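Local coordinates for ABC transporter, periplasmic solute-binding protein (Rhizobium meliloti, PDB 4WED) that probably captures peptides, nickel or related solutes in the periplasm and delivers them to an ABC transporter, at residues Gly47-Pro51 and Phe183-Val187; Gln52-Trp58 and Thr166-Arg170; Phe65-Val69 and Pro79-Thr83; Ile248-Pro253 and Ser496-His500. All coordinates share one frame. Residues are numbered along the deposited sequence.

Contact 1: residues Gly47-Pro51 and Phe183-Val187; sequences GNLDP and FKEPV
This is a loop-to-loop packing contact, built round one aromatic ring in a partly buried part of the fold. Residues 47-51 lie between strand 37-42 and helix 58-61. Residues 183-187 lie in the loop from helix 159-162 to strand 192-197. Neither segment is helix or strand, and their end-to-end directions are 90° apart. The nearest CA pairs are D50 with F183 (5.8 Å) and L49 with P186 (6.4 Å). F183, chi1 t, lays one ring face under the backbone of L49 and D50. D50 CA sits 3.7 Å from the F183 ring centroid, 11° off the normal, a CH-pi contact. P51 CD meets F183 CD2 at 3.6 Å, and L49 CD1 meets P186 CB at 3.7 Å. N48 OD1 accepts from D50 N at 3.0 Å, an Asx turn within 47-51. D50 OD1 hydrogen-bonds to Q52 N. P186 centres an inverse gamma turn. The polar groups thus serve their own loop, and the two loops are held together by apolar and CH-pi packing.

Contact 2: residues Gln52-Trp58 and Thr166-Arg170; sequences QSHYAIW and TRPTR
R167 is the largest contributor to this contact. Residues 52-58 form an open loop that curls round its side chain, and 166-170 is a second loop with a cis peptide before P168. The CA atoms come nearest at Q52 with P168 (4.5 Å) and W58 with T166 (6.2 Å). R167 (chi1 p, chi2 t, chi3 p) reaches into the curl. Its NH2 gives a hydrogen bond to A56 O at 2.6 Å and a second to Q61 OE1. S53 O and H54 CA lie over one guanidinium face. W58 NE1 lies over the opposite face, 2.9 Å from R167 NH1; both are donors, so this is no hydrogen bond. Q52 (chi1 m, chi2 p) NE2 donates a hydrogen bond to P168 O at 3.2 Å. T166 CG2 packs 3.8 Å from W58 CB. The arrangement is a loop curled round an arginine that binds its backbone carbonyl, beside the sodium site. T166 OG1 hydrogen-bonds to Y514 O, and R170 to Y165 O and to D62, a sodium ligand. I57 is the N-cap of helix 58-61, whose Q61 touches A56 and T166, while W122 of helix 112-122 packs on Q52 and P168.

Contact 3: residues Phe65-Val69 and Pro79-Thr83; sequences FEPLV and PCLAT
Main-chain hydrogen bonds come first in this contact, which joins the approach to strand 69-71 to the link between strands 77-79 and 82-88, the latter an outer strand of the antiparallel sheet with 93-98. L81 N gives to P67 O at 3.1 Å, and A82 N to L68 O at 2.9 Å. C80 N adds a weak hydrogen bond to L68 O at 3.0 Å, so this one carbonyl takes two donors. V69 and P79 form one antiparallel bridge, a non-hydrogen-bonded pair with CA to CA 5.0 Å and diverging side chains. The closest CA pair is L68 with L81, at 4.4 Å. An irregular turn at C80 (phi/psi -133/-109) and L81 (-68/-21) follows the bridge. Apolar contacts come second: P67 CD to C80 SG at 3.9 Å, and L68 CD2 to A82 CB at 4.2 Å. The E66 carboxylate hydrogen-bonds to Y210, W211 and T189. In this buried place the NH groups of C80, L81 and A82 meet backbone carbonyls, and E66 meets side-chain donors.

Contact 4: residues Ile248-Pro253 and Ser496-His500; sequences IAPLTP and SIWAH
L251 and I497 make the centre of this buried contact. Residues 248-253 are a loop between strand 242-244 and helix 253-261. Residues 496-500 are the end of the long strand 488-500. The nearest CA pair is L251 with I497, at 6.4 Å. L251 takes chi1 t, chi2 p, with CA-to-CB toward the strand. Its CD2 reaches I497 CG2 at 3.6 Å and A499 CB at 4.3 Å. I497 is m, t and also points toward the loop; its CD1 lies 4.0 Å from P253 CD. W498 starts on the other side of the strand, with CA-to-CB away. Its m rotamer, chi2 77°, sweeps the indole back, so that CH2 meets I248 CD1 at 3.9 Å, edge-on. I248 is m, t. Water 1 bridges the backbones: it accepts from L251 N at 3.2 Å and gives a weak hydrogen bond to I497 O at 3.4 Å. T252 is the N-cap of helix 253-261, with its side chain hydrogen-bonded to a backbone N just beyond the segment. V266 and V268 of strand 265-269 also pack on I497. The arrangement is a strand-loop-helix connection, 242-244 to 253-261, laid on strand 488-500 of the antiparallel sheet that 242-244 itself joins.

Contacts 3 and 4 are buried, while contacts 1 and 2 are partly buried. Contacts 1 and 2 join the same two connections, the one from strand 37-42 to helix 58-61 and the one from helix 159-162 to strand 192-197. P51 O packs on R167 CB at 3.4 Å. Contact 3 adjoins both: F65 touches L49, P51 and P186, and R170 NH1 hydrogen-bonds to F65 O. R170 and P67 bring contacts 2 and 3 near the sodium. Contact 4 does not touch the others, though its nearest atoms come within about 4 Å of contact 2. Burial does not decide the chemistry: contact 3 uses backbone hydrogen bonds, contact 4 aliphatic side chains, a tryptophan edge and one water. Contact 1 uses a ring, contact 2 an arginine and an amide.

Contact 1: residues Gly47-Pro51 and Phe183-Val187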
loop_
_atom_site.group_PDB
_atom_site.type_symbol
_atom_site.label_atom_id
_atom_site.label_comp_id
_atom_site.label_asym_id
_atom_site.label_seq_id
_atom_site.Cartn_x
_atom_site.Cartn_y
_atom_site.Cartn_z
ATOM N N GLY A 47 -8.778 -17.526 -8.886
ATOM C CA GLY A 47 -10.141 -17.279 -8.447
ATOM C C GLY A 47 -11.066 -16.776 -9.557
ATOM O O GLY A 47 -10.699 -16.722 -10.737
ATOM N N ASN A 48 -12.289 -16.451 -9.161
ATOM C CA ASN A 48 -13.289 -15.870 -10.058
ATOM C C ASN A 48 -12.981 -14.384 -10.197
ATOM O O ASN A 48 -12.850 -13.696 -9.188
ATOM C CB ASN A 48 -14.701 -16.076 -9.495
ATOM C CG ASN A 48 -15.725 -15.074 -10.034
ATOM O OD1 ASN A 48 -15.567 -14.492 -11.106
ATOM N ND2 ASN A 48 -16.796 -14.884 -9.283
ATOM N N LEU A 49 -12.918 -13.919 -11.450
ATOM C CA LEU A 49 -12.321 -12.637 -11.841
ATOM C C LEU A 49 -13.302 -11.482 -11.938
ATOM O O LEU A 49 -12.921 -10.406 -12.420
ATOM C CB LEU A 49 -11.647 -12.800 -13.204
ATOM C CG LEU A 49 -10.618 -13.931 -13.292
ATOM C CD1 LEU A 49 -10.128 -14.093 -14.714
ATOM C CD2 LEU A 49 -9.430 -13.657 -12.381
ATOM N N ASP A 50 -14.552 -11.715 -11.527
ATOM C CA ASP A 50 -15.607 -10.693 -11.535
ATOM C C ASP A 50 -15.003 -9.360 -11.060
ATOM O O ASP A 50 -14.648 -9.223 -9.887
ATOM C CB ASP A 50 -16.757 -11.141 -10.630
ATOM C CG ASP A 50 -18.011 -10.318 -10.805
ATOM O OD1 ASP A 50 -17.882 -9.132 -11.172
ATOM O OD2 ASP A 50 -19.134 -10.855 -10.555
ATOM N N PRO A 51 -14.867 -8.383 -11.968
ATOM C CA PRO A 51 -14.150 -7.144 -11.611
ATOM C C PRO A 51 -14.913 -6.292 -10.620
ATOM O O PRO A 51 -14.384 -5.297 -10.122
ATOM C CB PRO A 51 -14.001 -6.416 -12.956
ATOM C CG PRO A 51 -15.122 -6.909 -13.794
ATOM C CD PRO A 51 -15.401 -8.339 -13.347
ATOM N N PHE A 183 -21.609 -11.754 -14.010
ATOM C CA PHE A 183 -20.324 -11.940 -14.669
ATOM C C PHE A 183 -20.150 -13.384 -15.211
ATOM O O PHE A 183 -20.363 -14.378 -14.496
ATOM C CB PHE A 183 -19.187 -11.597 -13.718
ATOM C CG PHE A 183 -17.818 -12.013 -14.213
ATOM C CD1 PHE A 183 -17.308 -13.283 -13.928
ATOM C CD2 PHE A 183 -17.033 -11.131 -14.931
ATOM C CE1 PHE A 183 -16.055 -13.672 -14.375
ATOM C CE2 PHE A 183 -15.755 -11.486 -15.355
ATOM C CZ PHE A 183 -15.273 -12.758 -15.091
ATOM N N LYS A 184 -19.781 -13.460 -16.492
ATOM C CA LYS A 184 -19.520 -14.701 -17.198
ATOM C C LYS A 184 -18.016 -14.772 -17.499
ATOM O O LYS A 184 -17.273 -15.295 -16.688
ATOM C CB LYS A 184 -20.377 -14.769 -18.463
ATOM C CG LYS A 184 -21.800 -15.265 -18.203
ATOM N N GLU A 185 -17.551 -14.202 -18.611
ATOM C CA GLU A 185 -16.146 -14.307 -19.005
ATOM C C GLU A 185 -15.380 -12.992 -18.754
ATOM O O GLU A 185 -15.973 -11.912 -18.772
ATOM C CB GLU A 185 -16.041 -14.715 -20.476
ATOM N N PRO A 186 -14.046 -13.077 -18.533
ATOM C CA PRO A 186 -13.298 -11.880 -18.169
ATOM C C PRO A 186 -12.876 -11.054 -19.382
ATOM O O PRO A 186 -11.686 -11.001 -19.731
ATOM C CB PRO A 186 -12.084 -12.447 -17.439
ATOM C CG PRO A 186 -11.824 -13.742 -18.170
ATOM C CD PRO A 186 -13.169 -14.263 -18.640
ATOM N N VAL A 187 -13.872 -10.372 -19.956
ATOM C CA VAL A 187 -13.745 -9.583 -21.182
ATOM C C VAL A 187 -13.538 -8.101 -20.847
ATOM O O VAL A 187 -14.465 -7.295 -20.907
ATOM C CB VAL A 187 -15.019 -9.729 -22.063
ATOM C CG1 VAL A 187 -14.848 -9.059 -23.423
ATOM C CG2 VAL A 187 -15.376 -11.191 -22.246
#

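Contact 2: residues Gln52-Trp58 and Thr166-Arg170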
loop_
_atom_site.group_PDB
_atom_site.type_symbol
_atom_site.label_atom_id
_atom_site.label_comp_id
_atom_site.label_asym_id
_atom_site.label_seq_id
_atom_site.Cartn_x
_atom_site.Cartn_y
_atom_site.Cartn_z
ATOM N N GLN A 52 -16.157 -6.660 -10.350
ATOM C CA GLN A 52 -16.940 -6.031 -9.279
ATOM C C GLN A 52 -17.262 -6.982 -8.129
ATOM O O GLN A 52 -18.223 -6.782 -7.422
ATOM C CB GLN A 52 -18.227 -5.409 -9.852
ATOM C CG GLN A 52 -17.963 -4.148 -10.664
ATOM C CD GLN A 52 -17.599 -4.411 -12.103
ATOM O OE1 GLN A 52 -18.171 -5.290 -12.742
ATOM N NE2 GLN A 52 -16.682 -3.612 -12.648
ATOM N N SER A 53 -16.441 -7.998 -7.914
ATOM C CA SER A 53 -16.561 -8.764 -6.696
ATOM C C SER A 53 -15.200 -8.887 -5.986
ATOM O O SER A 53 -14.274 -8.163 -6.331
ATOM C CB SER A 53 -17.193 -10.119 -6.991
ATOM O OG SER A 53 -17.821 -10.567 -5.815
ATOM N N HIS A 54 -15.075 -9.797 -5.013
ATOM C CA HIS A 54 -13.884 -9.836 -4.137
ATOM C C HIS A 54 -13.179 -11.209 -4.004
ATOM O O HIS A 54 -12.552 -11.501 -2.975
ATOM C CB HIS A 54 -14.252 -9.274 -2.751
ATOM C CG HIS A 54 -15.237 -10.107 -1.983
ATOM N ND1 HIS A 54 -16.577 -10.173 -2.309
ATOM C CD2 HIS A 54 -15.085 -10.873 -0.875
ATOM C CE1 HIS A 54 -17.202 -10.965 -1.455
ATOM N NE2 HIS A 54 -16.321 -11.395 -0.570
ATOM N N TYR A 55 -13.246 -12.027 -5.055
ATOM C CA TYR A 55 -12.706 -13.391 -4.994
ATOM C C TYR A 55 -11.395 -13.641 -5.759
ATOM O O TYR A 55 -10.823 -14.726 -5.664
ATOM C CB TYR A 55 -13.779 -14.397 -5.457
ATOM C CG TYR A 55 -15.009 -14.393 -4.575
ATOM C CD1 TYR A 55 -14.986 -14.958 -3.290
ATOM C CD2 TYR A 55 -16.187 -13.817 -5.015
ATOM C CE1 TYR A 55 -16.109 -14.946 -2.478
ATOM C CE2 TYR A 55 -17.317 -13.794 -4.214
ATOM C CZ TYR A 55 -17.280 -14.354 -2.949
ATOM O OH TYR A 55 -18.435 -14.313 -2.179
ATOM N N ALA A 56 -10.919 -12.680 -6.532
ATOM C CA ALA A 56 -9.724 -12.917 -7.336
ATOM C C ALA A 56 -8.447 -12.403 -6.701
ATOM O O ALA A 56 -8.468 -11.556 -5.806
ATOM C CB ALA A 56 -9.871 -12.296 -8.712
ATOM N N ILE A 57 -7.330 -12.931 -7.189
ATOM C CA ILE A 57 -6.042 -12.275 -7.034
ATOM C C ILE A 57 -6.056 -11.011 -7.910
ATOM O O ILE A 57 -6.193 -11.102 -9.121
ATOM C CB ILE A 57 -4.863 -13.177 -7.486
ATOM C CG1 ILE A 57 -4.804 -14.464 -6.668
ATOM C CG2 ILE A 57 -3.533 -12.415 -7.384
ATOM C CD1 ILE A 57 -3.708 -15.405 -7.121
ATOM N N TRP A 58 -5.883 -9.850 -7.277
ATOM C CA TRP A 58 -5.940 -8.531 -7.948
ATOM C C TRP A 58 -5.005 -8.432 -9.147
ATOM O O TRP A 58 -5.398 -8.004 -10.217
ATOM C CB TRP A 58 -5.618 -7.408 -6.967
ATOM C CG TRP A 58 -6.581 -7.303 -5.806
ATOM C CD1 TRP A 58 -7.750 -6.630 -5.774
ATOM C CD2 TRP A 58 -6.409 -7.869 -4.498
ATOM N NE1 TRP A 58 -8.349 -6.759 -4.540
ATOM C CE2 TRP A 58 -7.535 -7.498 -3.732
ATOM C CE3 TRP A 58 -5.403 -8.644 -3.901
ATOM C CZ2 TRP A 58 -7.703 -7.893 -2.408
ATOM C CZ3 TRP A 58 -5.560 -9.045 -2.582
ATOM C CH2 TRP A 58 -6.713 -8.669 -1.846
ATOM N N THR A 166 -7.890 -1.671 -8.596
ATOM C CA THR A 166 -7.970 -2.879 -9.399
ATOM C C THR A 166 -9.441 -3.223 -9.449
ATOM O O THR A 166 -9.959 -3.510 -10.486
ATOM C CB THR A 166 -7.091 -4.034 -8.849
ATOM O OG1 THR A 166 -5.695 -3.689 -9.008
ATOM C CG2 THR A 166 -7.345 -5.360 -9.629
ATOM N N ARG A 167 -10.124 -3.157 -8.322
ATOM C CA ARG A 167 -11.561 -3.386 -8.291
ATOM C C ARG A 167 -12.176 -2.422 -7.298
ATOM O O ARG A 167 -11.503 -2.031 -6.361
ATOM C CB ARG A 167 -11.844 -4.814 -7.851
ATOM C CG ARG A 167 -11.322 -5.118 -6.466
ATOM C CD ARG A 167 -11.875 -6.413 -5.923
ATOM N NE ARG A 167 -11.178 -7.551 -6.492
ATOM C CZ ARG A 167 -10.630 -8.524 -5.786
ATOM N NH1 ARG A 167 -10.696 -8.520 -4.471
ATOM N NH2 ARG A 167 -10.015 -9.499 -6.411
ATOM N N PRO A 168 -13.439 -2.033 -7.462
ATOM C CA PRO A 168 -14.350 -2.464 -8.531
ATOM C C PRO A 168 -14.415 -1.528 -9.733
ATOM O O PRO A 168 -15.333 -1.592 -10.543
ATOM C CB PRO A 168 -15.694 -2.387 -7.831
ATOM C CG PRO A 168 -15.569 -1.163 -7.004
ATOM C CD PRO A 168 -14.149 -1.178 -6.491
ATOM N N THR A 169 -13.401 -0.706 -9.877
ATOM C CA THR A 169 -13.450 0.423 -10.781
ATOM C C THR A 169 -13.131 0.176 -12.249
ATOM O O THR A 169 -12.843 1.140 -12.973
ATOM C CB THR A 169 -12.434 1.444 -10.275
ATOM O OG1 THR A 169 -11.199 0.765 -9.991
ATOM C CG2 THR A 169 -12.960 2.044 -9.029
ATOM N N ARG A 170 -13.153 -1.069 -12.703
ATOM C CA ARG A 170 -12.667 -1.340 -14.055
ATOM C C ARG A 170 -13.756 -1.854 -14.950
ATOM O O ARG A 170 -14.845 -2.126 -14.473
ATOM C CB ARG A 170 -11.440 -2.235 -14.008
ATOM C CG ARG A 170 -10.406 -1.653 -13.046
ATOM C CD ARG A 170 -9.018 -2.197 -13.296
ATOM N NE ARG A 170 -8.044 -1.523 -12.469
ATOM C CZ ARG A 170 -6.726 -1.734 -12.558
ATOM N NH1 ARG A 170 -6.236 -2.623 -13.439
ATOM N NH2 ARG A 170 -5.891 -1.068 -11.767
#

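Contact 3: residues Phe65-Val69 and Pro79-Thr83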
loop_
_atom_site.group_PDB
_atom_site.type_symbol
_atom_site.label_atom_id
_atom_site.label_comp_id
_atom_site.label_asym_id
_atom_site.label_seq_id
_atom_site.Cartn_x
_atom_site.Cartn_y
_atom_site.Cartn_z
ATOM N N PHE A 65 -8.160 -6.158 -17.135
ATOM C CA PHE A 65 -9.048 -5.057 -16.786
ATOM C C PHE A 65 -8.286 -3.752 -16.662
ATOM O O PHE A 65 -7.165 -3.694 -16.145
ATOM C CB PHE A 65 -9.931 -5.406 -15.572
ATOM C CG PHE A 65 -10.884 -6.579 -15.843
ATOM C CD1 PHE A 65 -11.891 -6.471 -16.811
ATOM C CD2 PHE A 65 -10.793 -7.754 -15.135
ATOM C CE1 PHE A 65 -12.773 -7.513 -17.045
ATOM C CE2 PHE A 65 -11.662 -8.813 -15.375
ATOM C CZ PHE A 65 -12.647 -8.693 -16.343
ATOM N N GLU A 66 -8.886 -2.695 -17.176
ATOM C CA GLU A 66 -8.256 -1.392 -17.120
ATOM C C GLU A 66 -9.141 -0.392 -16.453
ATOM O O GLU A 66 -10.363 -0.488 -16.537
ATOM C CB GLU A 66 -7.866 -0.910 -18.503
ATOM C CG GLU A 66 -6.582 -1.538 -19.012
ATOM C CD GLU A 66 -6.200 -1.059 -20.402
ATOM O OE1 GLU A 66 -7.138 -1.025 -21.231
ATOM O OE2 GLU A 66 -4.988 -0.739 -20.667
ATOM N N PRO A 67 -8.527 0.569 -15.740
ATOM C CA PRO A 67 -9.281 1.673 -15.141
ATOM C C PRO A 67 -9.349 2.920 -16.041
ATOM O O PRO A 67 -8.693 3.007 -17.088
ATOM C CB PRO A 67 -8.442 2.004 -13.910
ATOM C CG PRO A 67 -7.045 1.815 -14.422
ATOM C CD PRO A 67 -7.098 0.654 -15.408
ATOM N N LEU A 68 -10.099 3.912 -15.576
ATOM C CA LEU A 68 -10.105 5.201 -16.209
ATOM C C LEU A 68 -8.731 5.864 -16.118
ATOM O O LEU A 68 -8.217 6.408 -17.109
ATOM C CB LEU A 68 -11.126 6.104 -15.498
ATOM C CG LEU A 68 -12.566 5.678 -15.707
ATOM C CD1 LEU A 68 -13.449 6.414 -14.716
ATOM C CD2 LEU A 68 -13.009 5.974 -17.128
ATOM N N VAL A 69 -8.169 5.848 -14.913
ATOM C CA VAL A 69 -6.849 6.426 -14.660
ATOM C C VAL A 69 -6.039 5.394 -13.929
ATOM O O VAL A 69 -6.593 4.560 -13.208
ATOM C CB VAL A 69 -6.908 7.705 -13.790
ATOM C CG1 VAL A 69 -7.603 8.809 -14.543
ATOM C CG2 VAL A 69 -7.618 7.487 -12.465
ATOM N N PRO A 79 -3.328 9.051 -17.446
ATOM C CA PRO A 79 -4.385 8.687 -18.402
ATOM C C PRO A 79 -4.436 7.178 -18.658
ATOM O O PRO A 79 -3.381 6.563 -18.833
ATOM C CB PRO A 79 -3.948 9.395 -19.691
ATOM C CG PRO A 79 -3.066 10.518 -19.275
ATOM C CD PRO A 79 -2.428 10.105 -17.967
ATOM N N CYS A 80 -5.636 6.588 -18.657
ATOM C CA CYS A 80 -5.811 5.226 -19.133
ATOM C C CYS A 80 -7.021 5.190 -20.064
ATOM O O CYS A 80 -6.956 5.709 -21.171
ATOM C CB CYS A 80 -5.862 4.208 -17.978
ATOM S SG CYS A 80 -5.683 2.467 -18.527
ATOM N N LEU A 81 -8.123 4.586 -19.654
ATOM C CA LEU A 81 -9.304 4.621 -20.467
ATOM C C LEU A 81 -9.900 6.036 -20.565
ATOM O O LEU A 81 -10.693 6.349 -21.490
ATOM C CB LEU A 81 -10.346 3.622 -19.947
ATOM C CG LEU A 81 -9.955 2.158 -20.167
ATOM C CD1 LEU A 81 -10.977 1.208 -19.574
ATOM C CD2 LEU A 81 -9.762 1.857 -21.643
ATOM N N ALA A 82 -9.559 6.890 -19.627
ATOM C CA ALA A 82 -9.858 8.313 -19.782
ATOM C C ALA A 82 -8.588 9.001 -20.155
ATOM O O ALA A 82 -7.566 8.783 -19.484
ATOM C CB ALA A 82 -10.403 8.907 -18.490
ATOM N N THR A 83 -8.650 9.826 -21.209
ATOM C CA THR A 83 -7.520 10.712 -21.626
ATOM C C THR A 83 -7.394 12.048 -20.866
ATOM O O THR A 83 -6.364 12.710 -20.910
ATOM C CB THR A 83 -7.633 11.067 -23.117
ATOM O OG1 THR A 83 -8.976 11.486 -23.400
ATOM C CG2 THR A 83 -7.286 9.869 -23.957
#

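Contact 4: residues Ile248-Pro253 and Ser496-His500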
loop_
_atom_site.group_PDB
_atom_site.type_symbol
_atom_site.label_atom_id
_atom_site.label_comp_id
_atom_site.label_asym_id
_atom_site.label_seq_id
_atom_site.Cartn_x
_atom_site.Cartn_y
_atom_site.Cartn_z
ATOM N N ILE A 248 0.599 -11.998 -4.299
ATOM C CA ILE A 248 0.782 -12.777 -5.512
ATOM C C ILE A 248 1.557 -14.048 -5.136
ATOM O O ILE A 248 0.989 -15.138 -5.098
ATOM C CB ILE A 248 1.484 -11.917 -6.594
ATOM C CG1 ILE A 248 0.604 -10.706 -6.985
ATOM C CG2 ILE A 248 1.844 -12.743 -7.808
ATOM C CD1 ILE A 248 1.376 -9.624 -7.716
ATOM N N ALA A 249 2.832 -13.901 -4.818
ATOM C CA ALA A 249 3.677 -15.049 -4.455
ATOM C C ALA A 249 4.802 -14.563 -3.547
ATOM O O ALA A 249 5.928 -14.410 -3.998
ATOM C CB ALA A 249 4.243 -15.714 -5.704
ATOM N N PRO A 250 4.485 -14.307 -2.262
ATOM C CA PRO A 250 5.434 -13.649 -1.399
ATOM C C PRO A 250 6.803 -14.345 -1.355
ATOM O O PRO A 250 6.922 -15.539 -1.579
ATOM C CB PRO A 250 4.766 -13.710 -0.024
ATOM C CG PRO A 250 3.330 -13.903 -0.301
ATOM C CD PRO A 250 3.319 -14.783 -1.501
ATOM N N LEU A 251 7.809 -13.560 -1.030
ATOM C CA LEU A 251 9.170 -14.003 -1.045
ATOM C C LEU A 251 9.836 -13.274 0.106
ATOM O O LEU A 251 10.135 -12.089 -0.013
ATOM C CB LEU A 251 9.751 -13.573 -2.374
ATOM C CG LEU A 251 11.219 -13.781 -2.654
ATOM C CD1 LEU A 251 11.462 -15.240 -2.963
ATOM C CD2 LEU A 251 11.625 -12.921 -3.838
ATOM N N THR A 252 10.042 -13.953 1.231
ATOM C CA THR A 252 10.641 -13.308 2.411
ATOM C C THR A 252 12.065 -12.888 2.118
ATOM O O THR A 252 12.681 -13.370 1.149
ATOM C CB THR A 252 10.836 -14.226 3.628
ATOM O OG1 THR A 252 11.913 -15.104 3.345
ATOM C CG2 THR A 252 9.595 -15.041 4.007
ATOM N N PRO A 253 12.598 -11.995 2.969
ATOM C CA PRO A 253 14.021 -11.683 3.058
ATOM C C PRO A 253 14.943 -12.888 2.871
ATOM O O PRO A 253 15.831 -12.841 1.997
ATOM C CB PRO A 253 14.127 -11.100 4.465
ATOM C CG PRO A 253 12.841 -10.317 4.585
ATOM C CD PRO A 253 11.805 -11.002 3.731
ATOM N N SER A 496 9.567 -4.636 -0.683
ATOM C CA SER A 496 8.852 -5.600 -1.506
ATOM C C SER A 496 9.853 -6.203 -2.442
ATOM O O SER A 496 10.560 -5.498 -3.180
ATOM C CB SER A 496 7.752 -4.913 -2.319
ATOM O OG SER A 496 6.884 -5.856 -2.936
ATOM N N ILE A 497 9.926 -7.513 -2.407
ATOM C CA ILE A 497 11.036 -8.209 -3.012
ATOM C C ILE A 497 10.550 -9.121 -4.104
ATOM O O ILE A 497 9.672 -9.950 -3.878
ATOM C CB ILE A 497 11.773 -9.025 -1.971
ATOM C CG1 ILE A 497 12.243 -8.093 -0.849
ATOM C CG2 ILE A 497 12.961 -9.767 -2.602
ATOM C CD1 ILE A 497 12.521 -8.839 0.441
ATOM N N TRP A 498 11.129 -8.929 -5.285
ATOM C CA TRP A 498 10.886 -9.766 -6.453
ATOM C C TRP A 498 12.167 -10.424 -6.888
ATOM O O TRP A 498 13.240 -9.904 -6.633
ATOM C CB TRP A 498 10.305 -8.925 -7.586
ATOM C CG TRP A 498 8.872 -8.525 -7.352
ATOM C CD1 TRP A 498 8.409 -7.545 -6.523
ATOM C CD2 TRP A 498 7.727 -9.116 -7.946
ATOM N NE1 TRP A 498 7.030 -7.493 -6.553
ATOM C CE2 TRP A 498 6.587 -8.454 -7.424
ATOM C CE3 TRP A 498 7.541 -10.164 -8.851
ATOM C CZ2 TRP A 498 5.291 -8.787 -7.817
ATOM C CZ3 TRP A 498 6.250 -10.505 -9.231
ATOM C CH2 TRP A 498 5.142 -9.811 -8.720
ATOM N N ALA A 499 12.077 -11.616 -7.477
ATOM C CA ALA A 499 13.209 -12.155 -8.213
ATOM C C ALA A 499 12.762 -12.615 -9.580
ATOM O O ALA A 499 11.648 -13.081 -9.729
ATOM C CB ALA A 499 13.880 -13.274 -7.453
ATOM N N HIS A 500 13.629 -12.443 -10.578
ATOM C CA HIS A 500 13.429 -12.975 -11.919
ATOM C C HIS A 500 14.626 -13.767 -12.403
ATOM O O HIS A 500 15.720 -13.764 -11.798
ATOM C CB HIS A 500 13.163 -11.860 -12.941
ATOM C CG HIS A 500 14.252 -10.830 -13.061
ATOM N ND1 HIS A 500 15.443 -11.057 -13.727
ATOM C CD2 HIS A 500 14.303 -9.550 -12.630
ATOM C CE1 HIS A 500 16.187 -9.964 -13.675
ATOM N NE2 HIS A 500 15.510 -9.027 -13.027
HETATM O O HOH W 1 7.190 -10.464 -1.661
#